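Local structure of arginase (Glaciozyma antarctica, 5YNL) at residues A[88-93]-A[351-356]; A[181-186]-A[228-233]. The protein probably hydrolyses L-arginine to L-ornithine and urea, as a cold-adapted member of the manganese-dependent arginase family. All blocks are in the same frame, centred on the assembly; numbering follows the deposited sequence. Where two conformers were deposited one is given.

The two contacts lie on opposite sides of the chain's centre, with their own centres about 27 Å apart, and share no helix or strand. Contact 1 is the more peripheral: it joins helix 86-92 to helix 345-356 and is only partly buried, so a salt bridge on its outer part can accompany an isoleucine-valine contact on its buried part. Contact 2 is fully buried and joins strand 228-233 of the central parallel sheet to the loop that follows strand 173-177. Its chemistry is accordingly apolar, with aliphatic groups on both faces of a tyrosine ring and one neutral, weak hydrogen bond. Both belong to the same arginase-family fold, one in a helical layer, the other between a strand of the sheet and a loop.

Contact 1: A[88-93]-A[351-356]; sequences NDIENL and SLVRCA
The guanidinium of R354, in the one of its two conformers described here, has D89 OD2 at its edge and the CA of S351, from the preceding turn of its own helix, toward the rim of one face. NH1 donates to D89 OD2 over 3.1 Å, forming a salt bridge, but the groups are far from coplanar: their planes stand 83° apart, and NH1 meets OD2 from above the carboxylate, 54° out of its plane. A bend at chi3 (-57°) turns the arginine's end, while its CD lies 3.4 Å from D89 CB. D89 OD2 is also bridged by R350 NE, so two arginines gather at one carboxylate, probably favouring its ionised form. The short aspartate keeps that carboxylate near helix 86-92, where both longer arginines reach it. Just past the helix end, L93 lays CD1 3.5 Å from R354 O and against the arginine's CB, a place for an apolar, branched side chain. On the buried part, I90 CD1 reaches V353 CG1 at 3.9 Å; I90 also packs on V97 of strand 96-99, and V353 on I329 of strand 324-330. Such neighbouring helices, covering one face of a parallel sheet, are typical of the three-layer alpha/beta fold of arginases.

Contact 2: A[181-186]-A[228-233]; sequences ADINTP and IVYIGL
With CG anti to its carbonyl carbon (chi1 -74°), Y230 sends its ring from the strand to the backbone of A181, and I183, whose CG1 is anti to the backbone N (chi1 -151°), brings CD1 to within 3.8 Å of Y230 OH. The phenol OH gives a weak hydrogen bond to A181 O at 2.8 Å, supplying a donor to a buried carbonyl. Each ring face meets an aliphatic group toward its rim: A181 CB lies 4.2 Å above one, and I228 CG1 covers the opposite one. Alanine suits this place because its single methyl fits against both the tyrosine and L233: A181 CB lies 4.2 Å from L233 CD2. The loop 181-186 follows strand 173-177, and strand 228-233 is the next parallel strand of the sheet, so the contact joins a strand to the loop that leaves its neighbour in the parallel sheet of the arginase alpha/beta fold. A181 and D182 close the family's DAHAD motif, whose aspartates and histidine bind manganese in related arginases. A phenylalanine in place of Y230 would probably leave A181 O without its hydroxyl donor and open a small gap beside I183 CD1. W176 meets the tyrosine ring edge-to-face, while L244 of helix 241-246 packs on A181, I183 and Y230.

Contact 1: A[88-93]-A[351-356]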
loop_
_atom_site.group_PDB
_atom_site.type_symbol
_atom_site.label_atom_id
_atom_site.label_comp_id
_atom_site.label_asym_id
_atom_site.label_seq_id
_atom_site.Cartn_x
_atom_site.Cartn_y
_atom_site.Cartn_z
ATOM N N ASN A 88 18.500 -4.813 8.543
ATOM C CA ASN A 88 19.102 -6.061 8.999
ATOM C C ASN A 88 18.073 -7.220 9.053
ATOM O O ASN A 88 18.378 -8.357 8.663
ATOM C CB ASN A 88 19.781 -5.829 10.353
ATOM C CG ASN A 88 20.722 -6.947 10.740
ATOM O OD1 ASN A 88 21.849 -7.035 10.242
ATOM N ND2 ASN A 88 20.276 -7.799 11.652
ATOM N N ASP A 89 16.855 -6.931 9.515
ATOM C CA ASP A 89 15.780 -7.928 9.506
ATOM C C ASP A 89 15.555 -8.497 8.116
ATOM O O ASP A 89 15.435 -9.711 7.938
ATOM C CB ASP A 89 14.463 -7.320 10.010
ATOM C CG ASP A 89 14.455 -7.095 11.508
ATOM O OD1 ASP A 89 15.342 -7.634 12.195
ATOM O OD2 ASP A 89 13.545 -6.393 11.990
ATOM N N ILE A 90 15.507 -7.603 7.137
ATOM C CA ILE A 90 15.219 -7.973 5.759
ATOM C C ILE A 90 16.345 -8.849 5.207
ATOM O O ILE A 90 16.100 -9.880 4.565
ATOM C CB ILE A 90 15.005 -6.705 4.882
ATOM C CG1 ILE A 90 13.673 -6.025 5.225
ATOM C CG2 ILE A 90 15.018 -7.032 3.410
ATOM C CD1 ILE A 90 13.334 -4.830 4.330
ATOM N N GLU A 91 17.579 -8.444 5.474
ATOM C CA GLU A 91 18.744 -9.205 5.058
ATOM C C GLU A 91 18.821 -10.594 5.732
ATOM O O GLU A 91 19.151 -11.583 5.078
ATOM C CB GLU A 91 20.029 -8.355 5.245
ATOM C CG GLU A 91 20.333 -7.466 4.012
ATOM C CD GLU A 91 21.356 -6.348 4.253
ATOM O OE1 GLU A 91 21.578 -5.962 5.425
ATOM O OE2 GLU A 91 21.933 -5.840 3.261
ATOM N N ASN A 92 18.491 -10.671 7.020
ATOM C CA ASN A 92 18.442 -11.953 7.729
ATOM C C ASN A 92 17.459 -12.949 7.110
ATOM O O ASN A 92 17.555 -14.150 7.348
ATOM C CB ASN A 92 18.072 -11.756 9.205
ATOM C CG ASN A 92 19.106 -10.957 9.979
ATOM O OD1 ASN A 92 20.314 -11.079 9.752
ATOM N ND2 ASN A 92 18.633 -10.138 10.916
ATOM N N LEU A 93 16.506 -12.444 6.333
ATOM C CA LEU A 93 15.487 -13.281 5.715
ATOM C C LEU A 93 15.917 -13.718 4.318
ATOM O O LEU A 93 15.105 -14.268 3.553
ATOM C CB LEU A 93 14.147 -12.540 5.628
ATOM C CG LEU A 93 13.436 -12.235 6.951
ATOM C CD1 LEU A 93 12.176 -11.389 6.750
ATOM C CD2 LEU A 93 13.088 -13.526 7.673
ATOM N N SER A 351 7.574 -5.534 12.039
ATOM C CA SER A 351 6.997 -6.858 12.033
ATOM C C SER A 351 6.228 -7.126 10.723
ATOM O O SER A 351 6.417 -8.181 10.135
ATOM C CB SER A 351 6.106 -7.058 13.263
ATOM O OG SER A 351 6.050 -8.428 13.624
ATOM N N LEU A 352 5.410 -6.170 10.265
ATOM C CA LEU A 352 4.590 -6.391 9.081
ATOM C C LEU A 352 5.478 -6.485 7.836
ATOM O O LEU A 352 5.169 -7.245 6.895
ATOM C CB LEU A 352 3.547 -5.290 8.873
ATOM C CG LEU A 352 2.490 -4.958 9.938
ATOM C CD1 LEU A 352 1.722 -3.667 9.538
ATOM C CD2 LEU A 352 1.486 -6.135 10.135
ATOM N N VAL A 353 6.570 -5.716 7.814
ATOM C CA VAL A 353 7.479 -5.780 6.671
ATOM C C VAL A 353 8.074 -7.184 6.585
ATOM O O VAL A 353 7.940 -7.838 5.558
ATOM C CB VAL A 353 8.614 -4.700 6.722
ATOM C CG1 VAL A 353 9.669 -4.985 5.677
ATOM C CG2 VAL A 353 8.039 -3.296 6.496
ATOM N N ARG A 354 8.700 -7.645 7.675
ATOM C CA ARG A 354 9.355 -8.956 7.712
ATOM C C ARG A 354 8.399 -10.019 7.229
ATOM O O ARG A 354 8.753 -10.880 6.431
ATOM C CB ARG A 354 9.808 -9.312 9.133
ATOM C CG ARG A 354 10.868 -8.382 9.707
ATOM C CD ARG A 354 11.594 -9.023 10.888
ATOM N NE ARG A 354 10.705 -9.433 11.980
ATOM C CZ ARG A 354 10.378 -8.666 13.022
ATOM N NH1 ARG A 354 10.847 -7.431 13.123
ATOM N NH2 ARG A 354 9.570 -9.133 13.959
ATOM N N CYS A 355 7.186 -9.919 7.735
ATOM C CA CYS A 355 6.117 -10.833 7.486
ATOM C C CYS A 355 5.712 -10.830 6.021
ATOM O O CYS A 355 5.563 -11.882 5.389
ATOM C CB CYS A 355 4.946 -10.348 8.317
ATOM S SG CYS A 355 3.737 -11.565 8.507
ATOM N N ALA A 356 5.532 -9.628 5.484
ATOM C CA ALA A 356 5.094 -9.473 4.111
ATOM C C ALA A 356 6.142 -10.034 3.174
ATOM O O ALA A 356 5.804 -10.504 2.086
ATOM C CB ALA A 356 4.812 -7.998 3.781
#

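Contact 2: A[181-186]-A[228-233]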
loop_
_atom_site.group_PDB
_atom_site.type_symbol
_atom_site.label_atom_id
_atom_site.label_comp_id
_atom_site.label_asym_id
_atom_site.label_seq_id
_atom_site.Cartn_x
_atom_site.Cartn_y
_atom_site.Cartn_z
ATOM N N ALA A 181 -11.216 5.362 2.787
ATOM C CA ALA A 181 -11.241 5.007 1.367
ATOM C C ALA A 181 -10.354 5.920 0.514
ATOM O O ALA A 181 -9.935 5.521 -0.571
ATOM C CB ALA A 181 -12.681 4.977 0.828
ATOM N N ASP A 182 -10.074 7.131 1.000
ATOM C CA ASP A 182 -9.246 8.100 0.266
ATOM C C ASP A 182 -9.621 8.219 -1.235
ATOM O O ASP A 182 -8.745 8.305 -2.106
ATOM C CB ASP A 182 -7.749 7.758 0.418
ATOM C CG ASP A 182 -7.244 7.896 1.848
ATOM O OD1 ASP A 182 -7.880 8.599 2.655
ATOM O OD2 ASP A 182 -6.184 7.313 2.163
ATOM N N ILE A 183 -10.915 8.219 -1.538
ATOM C CA ILE A 183 -11.334 8.158 -2.935
ATOM C C ILE A 183 -11.997 9.436 -3.450
ATOM O O ILE A 183 -12.494 9.472 -4.576
ATOM C CB ILE A 183 -12.225 6.910 -3.210
ATOM C CG1 ILE A 183 -12.073 6.434 -4.659
ATOM C CG2 ILE A 183 -13.679 7.177 -2.865
ATOM C CD1 ILE A 183 -12.600 5.046 -4.874
ATOM N N ASN A 184 -11.978 10.490 -2.643
ATOM C CA ASN A 184 -12.588 11.755 -3.051
ATOM C C ASN A 184 -11.999 12.372 -4.311
ATOM O O ASN A 184 -10.782 12.427 -4.475
ATOM C CB ASN A 184 -12.530 12.788 -1.926
ATOM C CG ASN A 184 -13.874 13.017 -1.289
ATOM O OD1 ASN A 184 -14.888 12.502 -1.759
ATOM N ND2 ASN A 184 -13.900 13.804 -0.226
ATOM N N THR A 185 -12.876 12.834 -5.197
ATOM C CA THR A 185 -12.461 13.708 -6.289
ATOM C C THR A 185 -12.229 15.088 -5.680
ATOM O O THR A 185 -12.756 15.388 -4.604
ATOM C CB THR A 185 -13.550 13.790 -7.380
ATOM O OG1 THR A 185 -13.212 14.798 -8.342
ATOM C CG2 THR A 185 -14.902 14.127 -6.767
ATOM N N PRO A 186 -11.428 15.935 -6.344
ATOM C CA PRO A 186 -11.334 17.335 -5.904
ATOM C C PRO A 186 -12.678 18.066 -6.005
ATOM O O PRO A 186 -12.784 19.226 -5.598
ATOM C CB PRO A 186 -10.329 17.938 -6.885
ATOM C CG PRO A 186 -9.469 16.789 -7.282
ATOM C CD PRO A 186 -10.385 15.592 -7.326
ATOM N N ILE A 228 -9.021 -2.960 -7.428
ATOM C CA ILE A 228 -8.789 -2.509 -6.056
ATOM C C ILE A 228 -9.761 -3.140 -5.061
ATOM O O ILE A 228 -10.944 -3.330 -5.379
ATOM C CB ILE A 228 -8.782 -0.950 -5.930
ATOM C CG1 ILE A 228 -8.657 -0.510 -4.455
ATOM C CG2 ILE A 228 -9.982 -0.329 -6.638
ATOM C CD1 ILE A 228 -8.519 1.010 -4.238
ATOM N N VAL A 229 -9.245 -3.494 -3.873
ATOM C CA VAL A 229 -10.087 -3.952 -2.774
ATOM C C VAL A 229 -9.646 -3.300 -1.460
ATOM O O VAL A 229 -8.438 -3.094 -1.218
ATOM C CB VAL A 229 -10.167 -5.516 -2.698
ATOM C CG1 VAL A 229 -8.819 -6.125 -2.333
ATOM C CG2 VAL A 229 -11.237 -5.970 -1.714
ATOM N N TYR A 230 -10.631 -2.942 -0.635
ATOM C CA TYR A 230 -10.397 -2.237 0.614
ATOM C C TYR A 230 -10.667 -3.175 1.801
ATOM O O TYR A 230 -11.698 -3.876 1.847
ATOM C CB TYR A 230 -11.341 -1.040 0.723
ATOM C CG TYR A 230 -11.014 0.151 -0.147
ATOM C CD1 TYR A 230 -10.052 1.070 0.236
ATOM C CD2 TYR A 230 -11.695 0.383 -1.329
ATOM C CE1 TYR A 230 -9.758 2.171 -0.546
ATOM C CE2 TYR A 230 -11.405 1.493 -2.123
ATOM C CZ TYR A 230 -10.435 2.377 -1.719
ATOM O OH TYR A 230 -10.130 3.476 -2.489
ATOM N N ILE A 231 -9.746 -3.181 2.760
ATOM C CA ILE A 231 -9.888 -3.953 3.983
ATOM C C ILE A 231 -9.605 -3.032 5.143
ATOM O O ILE A 231 -8.534 -2.386 5.162
ATOM C CB ILE A 231 -8.859 -5.089 4.037
ATOM C CG1 ILE A 231 -9.127 -6.067 2.890
ATOM C CG2 ILE A 231 -8.918 -5.801 5.387
ATOM C CD1 ILE A 231 -8.003 -7.050 2.602
ATOM N N GLY A 232 -10.522 -2.990 6.119
ATOM C CA GLY A 232 -10.324 -2.239 7.352
ATOM C C GLY A 232 -11.116 -0.945 7.449
ATOM O O GLY A 232 -11.018 -0.220 8.444
ATOM N N LEU A 233 -11.905 -0.649 6.417
ATOM C CA LEU A 233 -12.664 0.600 6.361
ATOM C C LEU A 233 -13.594 0.807 7.575
ATOM O O LEU A 233 -14.209 -0.151 8.095
ATOM C CB LEU A 233 -13.469 0.687 5.064
ATOM C CG LEU A 233 -12.721 0.842 3.734
ATOM C CD1 LEU A 233 -13.740 0.971 2.589
ATOM C CD2 LEU A 233 -11.787 2.043 3.741
#